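Local coordinates for protein aldehyde dehydrogenase (Bartonella henselae, PDB 3I44) that probably oxidises aldehydes to carboxylic acids with a nicotinamide cofactor, as other members of the aldehyde dehydrogenase family do, at residues Q77-K80 with E86-G89; L186-T191 with E487-K492; P306-V311 with R398-E403; A314-A319 with F390-P395. The protein carries 1 engineered substitution. One frame throughout, in Å; residues are numbered along the deposited sequence.

Interaction 1 (Q77-K80 with E86-G89)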
# COMPACT_ATOMS: atom_id res chain seq x y z
N GLN A 77 -19.38 14.87 -2.71
CA GLN A 77 -20.12 14.91 -3.95
C GLN A 77 -19.92 16.24 -4.71
O GLN A 77 -19.84 16.24 -5.93
CB GLN A 77 -21.61 14.62 -3.67
CG GLN A 77 -21.86 13.16 -3.17
CD GLN A 77 -21.26 12.10 -4.12
OE1 GLN A 77 -21.53 12.14 -5.34
NE2 GLN A 77 -20.46 11.17 -3.59
N THR A 78 -19.81 17.35 -3.99
CA THR A 78 -19.56 18.65 -4.66
C THR A 78 -18.10 19.11 -4.59
O THR A 78 -17.64 19.76 -5.51
CB THR A 78 -20.44 19.76 -4.08
OG1 THR A 78 -20.33 19.73 -2.65
CG2 THR A 78 -21.89 19.56 -4.48
N TRP A 79 -17.37 18.76 -3.51
CA TRP A 79 -15.94 19.13 -3.37
C TRP A 79 -15.05 18.48 -4.44
O TRP A 79 -14.09 19.10 -4.92
CB TRP A 79 -15.43 18.80 -1.94
CG TRP A 79 -13.98 19.09 -1.70
CD1 TRP A 79 -12.99 18.17 -1.57
CD2 TRP A 79 -13.35 20.37 -1.63
NE1 TRP A 79 -11.78 18.79 -1.39
CE2 TRP A 79 -11.97 20.15 -1.43
CE3 TRP A 79 -13.82 21.70 -1.70
CZ2 TRP A 79 -11.04 21.21 -1.29
CZ3 TRP A 79 -12.90 22.75 -1.56
CH2 TRP A 79 -11.53 22.49 -1.36
N LYS A 80 -15.36 17.24 -4.81
CA LYS A 80 -14.60 16.54 -5.87
C LYS A 80 -14.71 17.19 -7.26
O LYS A 80 -13.90 16.91 -8.11
CB LYS A 80 -14.99 15.04 -5.94
CG LYS A 80 -16.33 14.76 -6.63
CD LYS A 80 -16.73 13.28 -6.52
CE LYS A 80 -17.81 12.87 -7.54
NZ LYS A 80 -19.16 13.49 -7.29
N GLU A 86 -9.29 26.35 -7.82
CA GLU A 86 -10.03 26.78 -6.63
C GLU A 86 -9.48 26.12 -5.34
O GLU A 86 -9.39 26.76 -4.32
CB GLU A 86 -11.47 26.34 -6.72
CG GLU A 86 -12.38 27.01 -7.77
CD GLU A 86 -13.68 26.17 -7.92
OE1 GLU A 86 -13.90 25.57 -8.99
OE2 GLU A 86 -14.41 26.05 -6.89
N ARG A 87 -9.15 24.83 -5.40
CA ARG A 87 -8.50 24.14 -4.29
C ARG A 87 -7.16 24.75 -3.89
O ARG A 87 -6.89 24.91 -2.70
CB ARG A 87 -8.26 22.66 -4.61
CG ARG A 87 -9.51 21.84 -4.80
CD ARG A 87 -9.10 20.44 -5.25
NE ARG A 87 -10.15 19.75 -5.95
CZ ARG A 87 -10.01 18.62 -6.62
NH1 ARG A 87 -8.82 18.04 -6.73
NH2 ARG A 87 -11.08 18.07 -7.20
N LEU A 88 -6.31 25.08 -4.86
CA LEU A 88 -5.08 25.78 -4.54
C LEU A 88 -5.38 27.13 -3.86
O LEU A 88 -4.68 27.52 -2.93
CB LEU A 88 -4.25 26.00 -5.78
CG LEU A 88 -2.89 26.67 -5.58
CD1 LEU A 88 -2.01 25.80 -4.72
CD2 LEU A 88 -2.24 26.93 -6.98
N GLY A 89 -6.40 27.83 -4.31
CA GLY A 89 -6.77 29.12 -3.71
C GLY A 89 -7.16 28.95 -2.24
O GLY A 89 -6.82 29.80 -1.41

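Interaction 2 (L186-T191 with E487-K492)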
# COMPACT_ATOMS: atom_id res chain seq x y z
N LEU A 186 -6.92 17.81 0.75
CA LEU A 186 -7.59 18.94 0.10
C LEU A 186 -7.26 19.03 -1.40
O LEU A 186 -8.15 19.01 -2.26
CB LEU A 186 -7.25 20.24 0.83
CG LEU A 186 -7.89 20.34 2.24
CD1 LEU A 186 -7.39 21.61 2.97
CD2 LEU A 186 -9.45 20.21 2.19
N LEU A 187 -5.98 19.09 -1.72
CA LEU A 187 -5.56 19.31 -3.12
C LEU A 187 -6.01 18.18 -4.04
O LEU A 187 -6.41 18.42 -5.18
CB LEU A 187 -4.05 19.54 -3.15
CG LEU A 187 -3.54 20.80 -2.48
CD1 LEU A 187 -1.99 20.76 -2.34
CD2 LEU A 187 -4.04 22.07 -3.25
N ALA A 188 -6.01 16.94 -3.51
CA ALA A 188 -6.43 15.76 -4.24
C ALA A 188 -7.96 15.73 -4.50
O ALA A 188 -8.42 14.98 -5.35
CB ALA A 188 -6.00 14.48 -3.50
N GLY A 189 -8.71 16.55 -3.79
CA GLY A 189 -10.19 16.57 -3.93
C GLY A 189 -10.94 15.65 -2.95
O GLY A 189 -12.13 15.35 -3.16
N CYS A 190 -10.24 15.18 -1.92
CA CYS A 190 -10.85 14.36 -0.87
C CYS A 190 -11.51 15.21 0.19
O CYS A 190 -11.13 16.36 0.38
CB CYS A 190 -9.80 13.50 -0.18
SG CYS A 190 -9.05 12.29 -1.23
N THR A 191 -12.45 14.63 0.92
CA THR A 191 -12.96 15.17 2.19
C THR A 191 -12.45 14.24 3.31
O THR A 191 -11.94 13.12 3.04
CB THR A 191 -14.49 15.28 2.17
OG1 THR A 191 -15.04 13.97 2.05
CG2 THR A 191 -14.99 16.14 0.96
N GLU A 487 -0.66 9.94 -2.55
CA GLU A 487 -1.25 9.00 -1.60
C GLU A 487 -2.77 9.21 -1.47
O GLU A 487 -3.47 8.30 -1.05
CB GLU A 487 -0.61 9.12 -0.21
CG GLU A 487 0.87 8.73 -0.10
CD GLU A 487 1.30 8.47 1.35
OE1 GLU A 487 0.99 9.30 2.25
OE2 GLU A 487 1.95 7.43 1.59
N PHE A 488 -3.29 10.38 -1.82
CA PHE A 488 -4.76 10.64 -1.75
C PHE A 488 -5.50 10.50 -3.10
O PHE A 488 -6.68 10.92 -3.24
CB PHE A 488 -5.02 11.99 -1.07
CG PHE A 488 -4.67 11.98 0.40
CD1 PHE A 488 -5.57 11.48 1.34
CD2 PHE A 488 -3.43 12.44 0.85
CE1 PHE A 488 -5.23 11.44 2.70
CE2 PHE A 488 -3.09 12.41 2.20
CZ PHE A 488 -3.98 11.91 3.12
N LEU A 489 -4.81 9.91 -4.07
CA LEU A 489 -5.37 9.71 -5.43
C LEU A 489 -5.35 8.24 -5.82
O LEU A 489 -4.41 7.55 -5.47
CB LEU A 489 -4.50 10.48 -6.46
CG LEU A 489 -4.56 11.99 -6.23
CD1 LEU A 489 -3.49 12.77 -7.03
CD2 LEU A 489 -5.96 12.48 -6.56
N ASP A 490 -6.38 7.80 -6.56
CA ASP A 490 -6.36 6.57 -7.29
C ASP A 490 -5.96 6.88 -8.72
O ASP A 490 -6.27 7.97 -9.26
CB ASP A 490 -7.75 5.88 -7.32
CG ASP A 490 -8.02 5.00 -6.08
OD1 ASP A 490 -7.09 4.33 -5.63
OD2 ASP A 490 -9.18 4.98 -5.59
N THR A 491 -5.29 5.93 -9.32
CA THR A 491 -4.99 6.00 -10.73
C THR A 491 -6.01 5.22 -11.56
O THR A 491 -6.46 4.12 -11.17
CB THR A 491 -3.60 5.46 -11.04
OG1 THR A 491 -3.41 4.23 -10.36
CG2 THR A 491 -2.48 6.46 -10.59
N LYS A 492 -6.28 5.76 -12.74
CA LYS A 492 -7.18 5.18 -13.70
C LYS A 492 -6.54 5.24 -15.10
O LYS A 492 -6.17 6.31 -15.58
CB LYS A 492 -8.50 5.96 -13.71
CG LYS A 492 -9.57 5.36 -14.60
CD LYS A 492 -10.66 6.34 -14.91
CE LYS A 492 -11.59 6.49 -13.78
NZ LYS A 492 -12.43 7.69 -13.89

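Interaction 3 (P306-V311 with R398-E403)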
# COMPACT_ATOMS: atom_id res chain seq x y z
N PRO A 306 18.35 10.40 15.68
CA PRO A 306 19.52 9.52 15.60
C PRO A 306 19.92 9.05 17.01
O PRO A 306 20.80 9.63 17.67
CB PRO A 306 20.58 10.43 14.97
CG PRO A 306 20.24 11.78 15.48
CD PRO A 306 18.73 11.81 15.51
N THR A 307 19.31 7.96 17.44
CA THR A 307 19.41 7.49 18.81
C THR A 307 20.47 6.42 19.05
O THR A 307 20.80 6.15 20.20
CB THR A 307 18.02 7.05 19.33
OG1 THR A 307 17.44 6.06 18.45
CG2 THR A 307 17.07 8.24 19.37
N ARG A 308 21.00 5.81 18.00
CA ARG A 308 22.11 4.85 18.12
C ARG A 308 23.31 5.43 17.40
O ARG A 308 23.34 5.49 16.16
CB ARG A 308 21.77 3.49 17.52
CG ARG A 308 20.64 2.76 18.26
CD ARG A 308 20.35 1.44 17.56
NE ARG A 308 19.84 1.64 16.20
CZ ARG A 308 20.11 0.87 15.15
NH1 ARG A 308 20.91 -0.18 15.25
NH2 ARG A 308 19.61 1.19 13.95
N MET A 309 24.30 5.88 18.16
CA MET A 309 25.48 6.47 17.57
C MET A 309 26.55 5.40 17.47
O MET A 309 27.05 4.92 18.51
CB MET A 309 25.95 7.66 18.38
CG MET A 309 27.09 8.47 17.72
SD MET A 309 27.66 9.89 18.72
CE MET A 309 26.46 11.16 18.39
N LEU A 310 26.91 5.04 16.24
CA LEU A 310 27.88 3.98 15.97
C LEU A 310 29.16 4.68 15.54
O LEU A 310 29.19 5.34 14.50
CB LEU A 310 27.36 2.99 14.91
CG LEU A 310 25.86 2.59 14.96
CD1 LEU A 310 25.51 1.66 13.83
CD2 LEU A 310 25.46 1.94 16.30
N VAL A 311 30.20 4.58 16.36
CA VAL A 311 31.43 5.36 16.19
C VAL A 311 32.64 4.49 15.87
O VAL A 311 32.90 3.45 16.53
CB VAL A 311 31.72 6.20 17.44
CG1 VAL A 311 32.92 7.14 17.19
CG2 VAL A 311 30.48 7.02 17.83
N ARG A 398 17.80 -3.46 25.79
CA ARG A 398 16.57 -2.79 25.48
C ARG A 398 16.79 -1.40 24.87
O ARG A 398 16.03 -1.00 23.99
CB ARG A 398 15.66 -2.67 26.71
CG ARG A 398 15.14 -4.03 27.25
CD ARG A 398 14.14 -3.80 28.41
NE ARG A 398 12.98 -3.02 27.95
CZ ARG A 398 12.21 -2.27 28.74
NH1 ARG A 398 12.44 -2.17 30.04
NH2 ARG A 398 11.20 -1.60 28.20
N ILE A 399 17.79 -0.66 25.38
CA ILE A 399 18.01 0.72 24.92
C ILE A 399 18.51 0.75 23.47
O ILE A 399 18.36 1.76 22.79
CB ILE A 399 18.98 1.56 25.85
CG1 ILE A 399 20.32 0.84 26.11
CG2 ILE A 399 18.30 1.88 27.16
CD1 ILE A 399 21.33 1.69 26.92
N PHE A 400 19.11 -0.36 23.01
CA PHE A 400 19.50 -0.51 21.62
C PHE A 400 18.28 -0.79 20.72
O PHE A 400 18.21 -0.31 19.60
CB PHE A 400 20.52 -1.62 21.48
CG PHE A 400 21.13 -1.77 20.10
CD1 PHE A 400 22.26 -1.06 19.74
CD2 PHE A 400 20.60 -2.68 19.18
CE1 PHE A 400 22.84 -1.23 18.51
CE2 PHE A 400 21.18 -2.84 17.93
CZ PHE A 400 22.32 -2.13 17.60
N ARG A 401 17.30 -1.54 21.24
CA ARG A 401 16.23 -2.07 20.38
C ARG A 401 14.97 -1.27 20.39
O ARG A 401 14.27 -1.21 19.37
CB ARG A 401 15.86 -3.50 20.76
CG ARG A 401 17.00 -4.43 20.77
CD ARG A 401 16.64 -5.72 20.08
NE ARG A 401 17.87 -6.28 19.56
CZ ARG A 401 18.22 -6.34 18.28
NH1 ARG A 401 17.43 -5.95 17.27
NH2 ARG A 401 19.40 -6.87 18.01
N GLU A 402 14.65 -0.66 21.51
CA GLU A 402 13.34 -0.05 21.68
C GLU A 402 13.42 1.42 21.48
O GLU A 402 14.40 2.07 21.89
CB GLU A 402 12.75 -0.35 23.07
CG GLU A 402 12.32 -1.79 23.24
CD GLU A 402 11.93 -2.13 24.67
OE1 GLU A 402 11.25 -1.33 25.35
OE2 GLU A 402 12.30 -3.23 25.11
N GLU A 403 12.38 1.97 20.88
CA GLU A 403 12.32 3.41 20.69
C GLU A 403 12.02 4.01 22.05
O GLU A 403 11.02 3.68 22.63
CB GLU A 403 11.24 3.79 19.69
CG GLU A 403 11.24 5.27 19.39
CD GLU A 403 10.24 5.64 18.31
OE1 GLU A 403 9.11 5.10 18.36
OE2 GLU A 403 10.59 6.48 17.45

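Interaction 4 (A314-A319 with F390-P395)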
# COMPACT_ATOMS: atom_id res chain seq x y z
N ALA A 314 38.68 4.24 16.53
CA ALA A 314 39.66 5.34 16.70
C ALA A 314 39.11 6.59 17.39
O ALA A 314 39.85 7.25 18.06
CB ALA A 314 40.26 5.73 15.35
N ILE A 315 37.82 6.94 17.24
CA ILE A 315 37.30 8.18 17.87
C ILE A 315 36.21 7.92 18.93
O ILE A 315 35.49 8.83 19.36
CB ILE A 315 36.81 9.23 16.84
CG1 ILE A 315 35.75 8.62 15.93
CG2 ILE A 315 38.02 9.80 16.00
CD1 ILE A 315 34.77 9.62 15.38
N TYR A 316 36.12 6.66 19.36
CA TYR A 316 35.12 6.25 20.34
C TYR A 316 35.28 6.98 21.69
O TYR A 316 34.31 7.50 22.24
CB TYR A 316 35.21 4.73 20.52
CG TYR A 316 34.18 4.12 21.43
CD1 TYR A 316 32.84 4.47 21.33
CD2 TYR A 316 34.55 3.17 22.40
CE1 TYR A 316 31.89 3.90 22.17
CE2 TYR A 316 33.60 2.59 23.24
CZ TYR A 316 32.28 2.96 23.12
OH TYR A 316 31.34 2.40 23.95
N ASP A 317 36.50 7.04 22.22
CA ASP A 317 36.73 7.78 23.48
C ASP A 317 36.38 9.25 23.33
O ASP A 317 35.71 9.84 24.21
CB ASP A 317 38.19 7.61 23.98
CG ASP A 317 38.46 6.22 24.56
OD1 ASP A 317 37.50 5.46 24.89
OD2 ASP A 317 39.65 5.87 24.68
N LYS A 318 36.80 9.84 22.21
CA LYS A 318 36.40 11.22 21.89
C LYS A 318 34.87 11.41 21.82
O LYS A 318 34.31 12.40 22.32
CB LYS A 318 37.06 11.67 20.58
CG LYS A 318 36.71 13.10 20.20
CD LYS A 318 37.62 13.58 19.08
CE LYS A 318 37.40 15.06 18.81
NZ LYS A 318 38.44 15.58 17.85
N ALA A 319 34.19 10.44 21.21
CA ALA A 319 32.72 10.49 21.12
C ALA A 319 32.07 10.50 22.51
O ALA A 319 31.18 11.32 22.79
CB ALA A 319 32.20 9.31 20.27
N PHE A 390 24.43 6.68 27.27
CA PHE A 390 25.01 5.37 27.53
C PHE A 390 26.08 5.05 26.51
O PHE A 390 25.93 5.42 25.34
CB PHE A 390 23.93 4.28 27.46
CG PHE A 390 22.96 4.30 28.59
CD1 PHE A 390 23.27 3.68 29.80
CD2 PHE A 390 21.73 4.95 28.47
CE1 PHE A 390 22.37 3.69 30.86
CE2 PHE A 390 20.82 4.97 29.52
CZ PHE A 390 21.14 4.32 30.72
N ALA A 391 27.15 4.36 26.94
CA ALA A 391 28.21 3.87 26.07
C ALA A 391 28.37 2.37 26.30
O ALA A 391 27.76 1.81 27.22
CB ALA A 391 29.54 4.62 26.31
N ASP A 392 29.18 1.72 25.45
CA ASP A 392 29.32 0.27 25.46
C ASP A 392 27.95 -0.43 25.44
O ASP A 392 27.71 -1.38 26.18
CB ASP A 392 30.15 -0.15 26.68
CG ASP A 392 31.41 0.70 26.80
OD1 ASP A 392 32.13 0.79 25.78
OD2 ASP A 392 31.64 1.31 27.88
N VAL A 393 27.05 0.06 24.59
CA VAL A 393 25.73 -0.54 24.46
C VAL A 393 25.88 -1.73 23.53
O VAL A 393 26.68 -1.70 22.60
CB VAL A 393 24.69 0.45 23.93
CG1 VAL A 393 23.32 -0.25 23.75
CG2 VAL A 393 24.58 1.67 24.87
N LYS A 394 25.15 -2.80 23.82
CA LYS A 394 25.23 -4.03 23.05
C LYS A 394 23.87 -4.26 22.37
O LYS A 394 22.84 -3.82 22.91
CB LYS A 394 25.52 -5.21 23.97
CG LYS A 394 26.85 -5.13 24.74
CD LYS A 394 28.01 -5.49 23.85
CE LYS A 394 29.35 -5.30 24.57
NZ LYS A 394 29.68 -6.55 25.33
N PRO A 395 23.86 -4.96 21.22
CA PRO A 395 22.64 -5.23 20.44
C PRO A 395 21.46 -5.86 21.19
O PRO A 395 20.32 -5.66 20.79
CB PRO A 395 23.12 -6.19 19.34
CG PRO A 395 24.57 -5.88 19.16
CD PRO A 395 25.04 -5.57 20.57

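Interaction 1 (Q77-K80 with E86-G89)
Arg-87 lays the aliphatic part of its side chain against the indole of Trp-79, its CG lying 3.9 Å from Trp-79 CZ2 of the six-membered ring. A chi1 of 178° swings the indole to the side of the tryptophan's carbonyl carbon and sends this ring out toward the following helix. The arginine, extended from CG to NE, passes the indole and carries its guanidinium to the carbonyl O of Lys-80, with guanidinium and ring planes 32° apart. The charge probably adds little, since Arg-87 CZ stands 5.8 Å from the centroid of the five-membered ring of Trp-79, at most a weak cation-pi attraction. At the edge of the guanidinium, Arg-87 NH2 comes to 3.2 Å from Lys-80 O. NE bonds to the hydroxyl of Thr-82 in the turn, and NH1 reaches the carbonyl of Leu-187, so the buried charged group is held from several directions. Lys-80 folds back along its own segment, where NZ donates to Gln-77 O over 3.1 Å. The contact closes the short turn between helices 62-79 and 84-100; Trp-79 also packs on Leu-216, Pro-217 and Val-220, while Arg-87 touches Tyr-139 of helix 117-141.

Interaction 2 (L186-T191 with E487-K492)
The carbonyl O of Phe-488 lies against two side chains of the 186-191 segment, with Cys-190 SG 3.4 Å away and Ala-188 CB at 3.6 Å, as contacts only. The rest of the interface is mostly apolar. Ala-188 CB sits 3.6 Å from Phe-488 CB and 3.7 Å from Leu-489 CD2, bridging the last residue before the strand and the first residue in it. Phe-488 meets the helix end with its CB rather than its ring, because CG lies beside the backbone N (chi1 -69°) and leads the phenyl away toward Met-243 and Ser-245 of strand 243-247. Cys-190 SG lies 4.0 Å from Phe-488 CB. Between the two small residues that touch, Gly-189, with phi 92°, ends the helix in a Schellman motif, its N bonding to Leu-186 O over 3.0 Å. Helix 174-188 is the crossover between the parallel strands 156-168 and 191-195, a beta-alpha-beta unit consistent with the Rossmann-like cofactor domain of this family, and strand 489-494 runs antiparallel to 156-168. Further along, Asp-490 forms salt bridges to Arg-451 and Arg-476 of the second subunit. The helix end and strand start thus meet by mainly apolar packing, with no polar bond between them, whereas the charged pairing lies farther along the strand, where the dimer partner meets it.

Interaction 3 (P306-V311 with R398-E403)
Phe-400, on the one-turn helix 398-401, packs against Arg-308 of strand 308-312, an inner strand of the mixed sheet that in this family forms the core of the catalytic domain. The helix opens with Arg-398, which grips Glu-402 side-on: Arg-398 NE donates to Glu-402 OE2 over 2.9 Å, nearly straight at 177°, and NH2 to OE1, tying the start of the turn to the residue just after it. Ile-399 gives its carbonyl to the ammonium of Lys-274. Next comes Phe-400, where chi1 of -173° turns the ring toward the strand. Arg-308 CD lies over one face of that ring, 3.9 Å from the centroid of the Phe-400 ring in a CH-pi contact. A bend at chi3 then brings the guanidinium round, its plane nearly perpendicular to the ring at 88°. The cation-pi pairing is off-centre, with Arg-308 CZ 4.9 Å from the centroid of the Phe-400 ring. The same group bonds to the carbonyls of Lys-274, Leu-423 and Ala-424, which hold the buried charge. Arg-401 forms a salt bridge with Asp-426. Closest to the ring is NH1 of Arg-308, 3.4 Å from Phe-400 CZ.

Interaction 4 (A314-A319 with F390-P395)
The hydroxyl of Tyr-316 is fastened by Asp-392 in two ways at once. It donates to the carboxylate, Tyr-316 OH to OD1 of Asp-392 over 2.6 Å, and it accepts from the backbone, Asp-392 N to Tyr-316 OH over 2.7 Å with an N-H...O angle of 144°. OD1 lies at the edge of the tyrosine ring, in its plane, yet the hydroxyl meets the carboxylate from above, 62° out of the carboxylate plane. Completing this first shell, Ala-391 CB lies 3.7 Å from Tyr-316 OH. Tyr-316 spans the gap because its first torsion, -176°, carries the ring away from its own amide nitrogen and directs it from the start of the helix to the end of the strand. On the other side, Asp-392 has left-handed backbone angles, turning the chain just where strand 388-391 ends. Its second oxygen, OD2, bonds to Thr-367 OG1, so the carboxylate is held from both oxygens, and Ala-391 pairs by its backbone with the same threonine. Behind the tyrosine, Ile-315 occupies the N-cap position and its O receives Ala-319 N, while the ring packs on Pro-413 of strand 408-414. Here the first turn of helix 316-329 is pinned to a strand end of the sheet it covers, helix-on-sheet packing of the alpha/beta catalytic domain found in aldehyde dehydrogenases.

How the interactions relate
The four contacts form two pairs on opposite sides of the chain's centre. Interactions 1 and 2 have centres 11 Å apart and touch directly, Trp-79 NE1 packing 3.1 Å from Cys-190 O. Interactions 3 and 4 are equally close, meeting where Ile-399 CD1 packs 3.5 Å from Phe-390 CG. Both reach the same sheet, and they follow on in the chain: strand 308-312 leads into helix 316-329, and strand 388-391 into helix 398-401. Between the pairs the nearest approach is that of interactions 2 and 3, about 18 Å between nearest atoms, while interactions 1 and 4 are about 54 Å apart between centres. None of their segments includes a ligand of the sodium ion, Ile-46, Glu-112 or Ile-199.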